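Long-range contact in glycosyl hydrolase (Rhizobium leguminosarum bv. trifolii, PDB 5NDX), which probably hydrolyses O-glycosidic bonds as a family 39 glycoside hydrolase, a bacterial orthologue of human alpha-L-iduronidase: residues A[389-401]-A[406-418]. The protein carries 2 engineered substitutions. Sequence-based numbering, arbitrary orientation.
Sequences DPDQDGLAILPTR and GVSISLIHSVDAI. Unlike the reference sequence in segment 406-418: Val407 (reference Leu).
Strands 395-401 and 407-413 form an antiparallel beta hairpin, a worked example of how residue alternation along the strands gives two faces, here one for the hydrogen-bonded and one for the non-hydrogen-bonded pairs. Their short axes run 4.7 Å apart at 170°. Ala396 with Ile412, Leu398 with Ser410 and Thr400 with Ser408 are the hydrogen-bonded pairs, each exchanging two backbone bonds; Ala396 N to Ile412 O measures 2.9 Å. Beyond the strand end, Ser414 N still donates to Gly394 O. The hairpin sits inside a larger mixed beta-sheet, between strands 378-385 and 518-526, beside the TIM barrel of this glycosidase family.

One face carries Leu395, Ile397, Pro399, Ile409 and Leu411, packed on by Val426 and Val430 of strand 422-431. The closest side-chain contacts here are diagonal: Ile397 CG1 meets Ile409 CG2 at 3.7 Å, and the methyl ends Leu395 CD1 and Leu411 CD1 approach to 4.0 Å. In both leucines CG lies opposite the backbone N (chi1 -170° and -172°), which swings each end toward the partner strand.

On the other face, Ala396 CB rests against Ile412 CB, while Leu398 CD1 meets Ile412 CD1 at 4.2 Å. Helix 282-300 packs here, Glu293 touching Ala396. Gln521 of strand 518-526 binds the hydroxyls of Ser408 and Ser410.

At the helix-to-strand junction, Gly394 takes a positive phi as the chain leaves the helix, and its CA lies against Val415 CG1. Asp393 OD1 accepts from Leu395 N in an Asx turn, its other oxygen being paired with Arg2. Toward the hairpin's turn, Ser408 O accepts twice from Thr400: from N, and from OG1 at 2.6 Å, the latter in the carbonyl plane on a lone pair.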
loop_
_atom_site.group_PDB
_atom_site.type_symbol
_atom_site.label_atom_id
_atom_site.label_comp_id
_atom_site.label_asym_id
_atom_site.label_seq_id
_atom_site.Cartn_x
_atom_site.Cartn_y
_atom_site.Cartn_z
ATOM N N ASP A 389 18.043 19.148 4.899
ATOM C CA ASP A 389 18.913 18.123 5.460
ATOM C C ASP A 389 18.052 17.101 6.201
ATOM O O ASP A 389 18.006 17.095 7.438
ATOM C CB ASP A 389 19.919 18.779 6.412
ATOM C CG ASP A 389 21.032 17.821 6.844
ATOM O OD1 ASP A 389 21.032 16.632 6.492
ATOM O OD2 ASP A 389 21.898 18.269 7.573
ATOM N N PRO A 390 17.332 16.262 5.439
ATOM C CA PRO A 390 16.292 15.416 6.026
ATOM C C PRO A 390 16.799 14.440 7.055
ATOM O O PRO A 390 16.129 14.229 8.046
ATOM C CB PRO A 390 15.665 14.700 4.831
ATOM C CG PRO A 390 16.540 14.970 3.685
ATOM C CD PRO A 390 17.463 16.077 3.980
ATOM N N ASP A 391 17.996 13.904 6.856
ATOM C CA ASP A 391 18.550 12.957 7.841
ATOM C C ASP A 391 18.836 13.611 9.194
ATOM O O ASP A 391 18.758 12.937 10.186
ATOM C CB ASP A 391 19.769 12.202 7.295
ATOM C CG ASP A 391 19.441 11.377 6.041
ATOM O OD1 ASP A 391 18.311 10.856 5.872
ATOM O OD2 ASP A 391 20.334 11.231 5.211
ATOM N N GLN A 392 19.061 14.913 9.241
ATOM C CA GLN A 392 19.265 15.650 10.494
ATOM C C GLN A 392 18.000 16.272 11.038
ATOM O O GLN A 392 17.761 16.166 12.205
ATOM C CB GLN A 392 20.273 16.796 10.309
ATOM C CG GLN A 392 21.676 16.355 9.912
ATOM C CD GLN A 392 22.345 15.575 11.019
ATOM O OE1 GLN A 392 22.548 16.104 12.121
ATOM N NE2 GLN A 392 22.673 14.316 10.753
ATOM N N ASP A 393 17.213 16.994 10.254
ATOM C CA ASP A 393 16.065 17.684 10.875
ATOM C C ASP A 393 14.655 17.220 10.458
ATOM O O ASP A 393 13.680 17.792 10.874
ATOM C CB ASP A 393 16.202 19.187 10.706
ATOM C CG ASP A 393 16.248 19.601 9.268
ATOM O OD1 ASP A 393 15.520 18.974 8.456
ATOM O OD2 ASP A 393 17.032 20.531 8.935
ATOM N N GLY A 394 14.545 16.215 9.622
ATOM C CA GLY A 394 13.254 15.660 9.357
ATOM C C GLY A 394 12.393 16.252 8.259
ATOM O O GLY A 394 11.358 15.641 7.924
ATOM N N LEU A 395 12.815 17.371 7.662
ATOM C CA LEU A 395 12.071 17.956 6.535
ATOM C C LEU A 395 12.623 17.435 5.205
ATOM O O LEU A 395 13.790 17.695 4.834
ATOM C CB LEU A 395 12.080 19.496 6.588
ATOM C CG LEU A 395 11.130 20.169 5.595
ATOM C CD1 LEU A 395 9.673 19.893 5.945
ATOM C CD2 LEU A 395 11.362 21.675 5.652
ATOM N N ALA A 396 11.771 16.688 4.491
ATOM C CA ALA A 396 12.141 16.023 3.247
ATOM C C ALA A 396 11.094 16.307 2.176
ATOM O O ALA A 396 9.943 16.725 2.456
ATOM C CB ALA A 396 12.290 14.509 3.479
ATOM N N ILE A 397 11.501 16.126 0.932
ATOM C CA ILE A 397 10.634 16.435 -0.196
ATOM C C ILE A 397 10.716 15.404 -1.337
ATOM O O ILE A 397 11.776 14.868 -1.576
ATOM C CB ILE A 397 10.936 17.852 -0.678
ATOM C CG1 ILE A 397 9.837 18.322 -1.638
ATOM C CG2 ILE A 397 12.322 17.952 -1.346
ATOM C CD1 ILE A 397 9.916 19.798 -1.888
ATOM N N LEU A 398 9.586 15.086 -1.986
ATOM C CA LEU A 398 9.556 14.301 -3.251
ATOM C C LEU A 398 8.862 15.211 -4.275
ATOM O O LEU A 398 7.633 15.323 -4.285
ATOM C CB LEU A 398 8.804 12.978 -3.097
ATOM C CG LEU A 398 9.389 11.991 -2.059
ATOM C CD1 LEU A 398 8.369 10.936 -1.706
ATOM C CD2 LEU A 398 10.671 11.342 -2.596
ATOM N N PRO A 399 9.646 15.887 -5.125
ATOM C CA PRO A 399 9.122 16.878 -6.029
ATOM C C PRO A 399 9.040 16.310 -7.416
ATOM O O PRO A 399 10.073 15.954 -7.970
ATOM C CB PRO A 399 10.153 17.998 -5.944
ATOM C CG PRO A 399 11.439 17.279 -5.700
ATOM C CD PRO A 399 11.121 15.921 -5.077
ATOM N N THR A 400 7.814 16.133 -7.931
ATOM C CA THR A 400 7.607 15.465 -9.208
ATOM C C THR A 400 6.789 16.308 -10.177
ATOM O O THR A 400 5.959 17.113 -9.763
ATOM C CB THR A 400 6.937 14.086 -9.079
ATOM O OG1 THR A 400 5.587 14.238 -8.623
ATOM C CG2 THR A 400 7.738 13.172 -8.177
ATOM N N ARG A 401 7.045 16.095 -11.459
ATOM C CA ARG A 401 6.222 16.639 -12.573
ATOM C C ARG A 401 5.236 15.569 -13.013
ATOM O O ARG A 401 5.586 14.401 -13.141
ATOM C CB ARG A 401 7.101 17.052 -13.764
ATOM C CG ARG A 401 6.455 17.935 -14.866
ATOM C CD ARG A 401 7.453 18.097 -16.047
ATOM N NE ARG A 401 7.667 16.776 -16.664
ATOM C CZ ARG A 401 8.593 16.427 -17.582
ATOM N NH1 ARG A 401 9.471 17.315 -18.043
ATOM N NH2 ARG A 401 8.626 15.128 -18.030
ATOM N N GLY A 406 2.365 20.324 -14.740
ATOM C CA GLY A 406 1.953 20.520 -13.349
ATOM C C GLY A 406 2.790 19.638 -12.462
ATOM O O GLY A 406 3.646 18.890 -12.973
ATOM N N VAL A 407 2.607 19.787 -11.144
ATOM C CA VAL A 407 3.457 19.091 -10.203
ATOM C C VAL A 407 2.654 18.405 -9.111
ATOM O O VAL A 407 1.533 18.795 -8.813
ATOM C CB VAL A 407 4.555 20.007 -9.616
ATOM C CG1 VAL A 407 5.389 20.591 -10.749
ATOM C CG2 VAL A 407 3.979 21.115 -8.750
ATOM N N SER A 408 3.258 17.357 -8.557
ATOM C CA SER A 408 2.819 16.717 -7.358
ATOM C C SER A 408 4.028 16.635 -6.465
ATOM O O SER A 408 5.059 16.024 -6.820
ATOM C CB SER A 408 2.287 15.312 -7.635
ATOM O OG SER A 408 1.848 14.693 -6.416
ATOM N N ILE A 409 3.892 17.224 -5.285
ATOM C CA ILE A 409 4.980 17.313 -4.320
ATOM C C ILE A 409 4.548 16.742 -2.966
ATOM O O ILE A 409 3.528 17.184 -2.411
ATOM C CB ILE A 409 5.368 18.764 -4.116
ATOM C CG1 ILE A 409 5.906 19.373 -5.409
ATOM C CG2 ILE A 409 6.423 18.906 -2.992
ATOM C CD1 ILE A 409 5.797 20.868 -5.424
ATOM N N SER A 410 5.293 15.765 -2.455
ATOM C CA SER A 410 5.119 15.295 -1.094
ATOM C C SER A 410 6.077 16.086 -0.207
ATOM O O SER A 410 7.292 16.081 -0.431
ATOM C CB SER A 410 5.395 13.814 -0.972
ATOM O OG SER A 410 4.462 13.051 -1.695
ATOM N N LEU A 411 5.546 16.800 0.780
ATOM C CA LEU A 411 6.382 17.477 1.793
ATOM C C LEU A 411 6.231 16.682 3.119
ATOM O O LEU A 411 5.120 16.584 3.692
ATOM C CB LEU A 411 5.932 18.897 1.947
ATOM C CG LEU A 411 6.841 19.758 2.815
ATOM C CD1 LEU A 411 8.227 19.921 2.187
ATOM C CD2 LEU A 411 6.182 21.111 3.012
ATOM N N ILE A 412 7.344 16.128 3.595
ATOM C CA ILE A 412 7.373 15.150 4.662
ATOM C C ILE A 412 8.054 15.800 5.891
ATOM O O ILE A 412 9.156 16.326 5.744
ATOM C CB ILE A 412 8.214 13.967 4.206
ATOM C CG1 ILE A 412 7.661 13.355 2.918
ATOM C CG2 ILE A 412 8.342 12.916 5.300
ATOM C CD1 ILE A 412 8.698 12.556 2.154
ATOM N N HIS A 413 7.404 15.834 7.055
ATOM C CA HIS A 413 8.080 16.330 8.276
ATOM C C HIS A 413 7.980 15.204 9.275
ATOM O O HIS A 413 6.904 14.924 9.797
ATOM C CB HIS A 413 7.413 17.604 8.708
ATOM C CG HIS A 413 8.176 18.435 9.691
ATOM N ND1 HIS A 413 9.524 18.276 9.984
ATOM C CD2 HIS A 413 7.771 19.484 10.427
ATOM C CE1 HIS A 413 9.905 19.186 10.864
ATOM N NE2 HIS A 413 8.866 19.947 11.133
ATOM N N SER A 414 9.074 14.469 9.401
ATOM C CA SER A 414 9.087 13.231 10.125
ATOM C C SER A 414 10.496 12.987 10.664
ATOM O O SER A 414 11.493 13.119 9.924
ATOM C CB SER A 414 8.658 12.074 9.212
ATOM O OG SER A 414 8.868 10.790 9.780
ATOM N N VAL A 415 10.560 12.638 11.955
ATOM C CA VAL A 415 11.786 12.097 12.575
ATOM C C VAL A 415 11.478 10.714 13.191
ATOM O O VAL A 415 10.305 10.369 13.444
ATOM C CB VAL A 415 12.334 13.030 13.687
ATOM C CG1 VAL A 415 12.751 14.406 13.112
ATOM C CG2 VAL A 415 11.304 13.251 14.806
ATOM N N ASP A 416 12.534 9.953 13.463
ATOM C CA ASP A 416 12.401 8.628 14.034
ATOM C C ASP A 416 11.720 8.672 15.397
ATOM O O ASP A 416 10.864 7.833 15.697
ATOM C CB ASP A 416 13.791 7.988 14.143
ATOM C CG ASP A 416 14.326 7.544 12.795
ATOM O OD1 ASP A 416 13.629 7.643 11.766
ATOM O OD2 ASP A 416 15.447 7.063 12.743
ATOM N N ALA A 417 12.059 9.670 16.211
ATOM C CA ALA A 417 11.476 9.731 17.556
ATOM C C ALA A 417 9.978 10.003 17.516
ATOM O O ALA A 417 9.473 10.943 16.851
ATOM C CB ALA A 417 12.225 10.717 18.466
ATOM N N ILE A 418 9.266 9.171 18.254
ATOM C CA ILE A 418 7.795 9.149 18.267
ATOM C C ILE A 418 7.193 10.309 19.063
ATOM O O ILE A 418 6.166 10.841 18.732
ATOM C CB ILE A 418 7.329 7.811 18.885
ATOM C CG1 ILE A 418 7.725 6.672 17.922
ATOM C CG2 ILE A 418 5.815 7.779 19.088
ATOM C CD1 ILE A 418 7.951 5.370 18.639
#